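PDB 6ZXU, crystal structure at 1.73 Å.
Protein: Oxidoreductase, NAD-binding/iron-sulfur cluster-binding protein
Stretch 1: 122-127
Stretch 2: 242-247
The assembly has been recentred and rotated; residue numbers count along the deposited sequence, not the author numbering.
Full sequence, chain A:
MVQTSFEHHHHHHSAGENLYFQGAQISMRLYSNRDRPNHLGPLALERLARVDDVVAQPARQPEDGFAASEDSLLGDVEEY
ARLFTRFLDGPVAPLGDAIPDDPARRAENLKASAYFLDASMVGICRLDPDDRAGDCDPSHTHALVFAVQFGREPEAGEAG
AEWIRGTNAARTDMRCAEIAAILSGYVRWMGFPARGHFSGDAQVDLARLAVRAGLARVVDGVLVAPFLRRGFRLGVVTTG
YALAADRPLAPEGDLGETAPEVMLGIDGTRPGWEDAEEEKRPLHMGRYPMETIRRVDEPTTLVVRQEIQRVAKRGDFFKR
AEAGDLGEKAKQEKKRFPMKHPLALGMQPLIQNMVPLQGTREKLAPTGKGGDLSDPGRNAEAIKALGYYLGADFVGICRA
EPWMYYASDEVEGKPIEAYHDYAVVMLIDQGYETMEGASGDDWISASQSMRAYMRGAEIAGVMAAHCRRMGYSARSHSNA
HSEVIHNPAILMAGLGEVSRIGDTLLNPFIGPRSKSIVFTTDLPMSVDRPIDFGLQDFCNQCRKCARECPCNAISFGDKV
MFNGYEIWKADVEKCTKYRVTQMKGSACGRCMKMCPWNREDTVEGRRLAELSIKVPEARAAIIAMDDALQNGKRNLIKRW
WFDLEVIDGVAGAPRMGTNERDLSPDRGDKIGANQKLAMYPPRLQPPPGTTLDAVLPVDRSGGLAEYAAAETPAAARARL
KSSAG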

# COMPACT_ATOMS: atom_id res chain seq x y z
N VAL A 122 1.72 19.62 -3.05
CA VAL A 122 1.47 19.69 -4.49
C VAL A 122 0.99 21.11 -4.88
O VAL A 122 0.25 21.72 -4.14
CB VAL A 122 0.36 18.67 -4.94
CG1 VAL A 122 0.24 18.64 -6.44
CG2 VAL A 122 0.62 17.26 -4.39
N GLY A 123 1.41 21.59 -6.06
CA GLY A 123 0.89 22.81 -6.62
C GLY A 123 0.94 22.76 -8.13
O GLY A 123 1.53 21.86 -8.73
N ILE A 124 0.29 23.71 -8.75
CA ILE A 124 0.22 23.77 -10.22
C ILE A 124 0.59 25.18 -10.70
O ILE A 124 0.22 26.19 -10.06
CB ILE A 124 -1.20 23.44 -10.70
CG1 ILE A 124 -1.46 21.96 -10.53
CG2 ILE A 124 -1.39 23.79 -12.19
CD1 ILE A 124 -2.89 21.58 -10.54
N CYS A 125 1.37 25.25 -11.75
CA CYS A 125 1.66 26.52 -12.40
C CYS A 125 1.59 26.41 -13.91
O CYS A 125 1.57 25.30 -14.48
CB CYS A 125 3.00 27.08 -11.98
SG CYS A 125 4.43 26.17 -12.45
N ARG A 126 1.53 27.59 -14.56
CA ARG A 126 1.66 27.72 -16.00
C ARG A 126 3.12 27.69 -16.39
O ARG A 126 4.04 28.18 -15.67
CB ARG A 126 0.90 29.02 -16.46
N LEU A 127 3.39 27.06 -17.54
CA LEU A 127 4.74 27.12 -18.14
C LEU A 127 4.84 28.32 -19.13
O LEU A 127 3.86 28.59 -19.87
CB LEU A 127 5.00 25.86 -18.95
CG LEU A 127 5.18 24.53 -18.22
CD1 LEU A 127 5.11 23.38 -19.25
CD2 LEU A 127 6.53 24.52 -17.45
N ALA A 242 -4.95 21.22 -19.69
CA ALA A 242 -5.08 22.52 -19.02
C ALA A 242 -5.62 22.34 -17.63
O ALA A 242 -6.60 21.62 -17.40
CB ALA A 242 -5.99 23.43 -19.79
N LEU A 243 -4.98 23.05 -16.72
CA LEU A 243 -5.24 22.96 -15.29
C LEU A 243 -5.35 24.36 -14.69
O LEU A 243 -4.56 25.22 -15.01
CB LEU A 243 -4.07 22.22 -14.59
CG LEU A 243 -3.72 20.82 -15.04
CD1 LEU A 243 -2.34 20.42 -14.55
CD2 LEU A 243 -4.80 19.87 -14.53
N ALA A 244 -6.23 24.49 -13.68
CA ALA A 244 -6.24 25.72 -12.84
C ALA A 244 -4.94 25.87 -12.03
O ALA A 244 -4.52 24.91 -11.33
CB ALA A 244 -7.45 25.71 -11.94
N ALA A 245 -4.25 27.01 -12.17
CA ALA A 245 -2.99 27.24 -11.49
C ALA A 245 -3.11 27.78 -10.02
O ALA A 245 -4.17 28.26 -9.62
CB ALA A 245 -2.13 28.20 -12.29
N ASP A 246 -2.01 27.70 -9.26
CA ASP A 246 -1.92 28.18 -7.89
C ASP A 246 -1.11 29.43 -7.85
O ASP A 246 -0.65 29.88 -8.87
CB ASP A 246 -1.28 27.08 -7.00
CG ASP A 246 -2.23 25.84 -6.84
OD1 ASP A 246 -3.32 25.98 -6.31
OD2 ASP A 246 -1.90 24.69 -7.26
N ARG A 247 -0.95 30.00 -6.68
CA ARG A 247 -0.20 31.23 -6.52
C ARG A 247 1.00 31.03 -5.69
O ARG A 247 0.97 30.28 -4.74
CB ARG A 247 -1.17 32.28 -5.90
CG ARG A 247 -2.40 32.46 -6.76
CD ARG A 247 -3.57 33.17 -6.12
NE ARG A 247 -3.20 34.49 -5.69
CZ ARG A 247 -3.32 34.93 -4.45
NH1 ARG A 247 -3.80 34.14 -3.47
NH2 ARG A 247 -2.96 36.20 -4.18

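Two hydrogen bonds between Ile124 and Asp246 fix the contact. In the first, the backbone amide Asp246 N donates to the carbonyl Ile124 O at 2.8 Å, with an N-H...O angle of 165°, close to linear. In the second, Ile124 N donates to the carboxylate oxygen Asp246 OD2, also at 2.8 Å; its angle of 139° is more bent. Both polar backbone groups of Ile124 are therefore satisfied by one residue, the second through a side chain rather than a main chain. The partner stretch has no regular secondary structure and runs 114° from the strand direction, measured from CA to CA over 123-126 and 243-246. The position of the Asp246 backbone makes the first bond; for the second, a CA-to-CB bond pointing toward the strand and a chi1 of -68° (m) place OD2 at Ile124 N. OD1 and OD2 are also hydrogen-bonded elsewhere in the structure.

Close packing accompanies this polar pair. Gly123 CA lies 3.4 Å from Asp246 OD2, a close approach to bare backbone; an ideal CB on Gly123, 3.8 Å from Asp246 OD2, would not clash with that oxygen.

The apolar part centres on Ile124, which is buried and has 109 Å² covered by the second stretch, the largest share in a total of 282 Å² summed over both sides. Its CA-to-CB bond points sideways, and with chi1 at -73° (m) Ile124 CG2 reaches 3.9 Å from Leu243 CB. Leu243 is buried, with its CA-to-CB bond toward the strand and 36 Å² covered, which fits an apolar side chain against Ile124. At 4.5 Å, Ile124 CG2 and Ala245 CB touch more loosely.

Separately, Ile124 CG2 makes a close van der Waals approach to the backbone at Ala244 O, 3.4 Å away. A beta-branched residue thus offers a methyl close to the backbone.

Ala245 lies nearest Cys125 by CA position (4.8 Å). Ala245 CB lies 4.1 Å from Cys125 CA, while the Cys125 CA-to-CB bond points away.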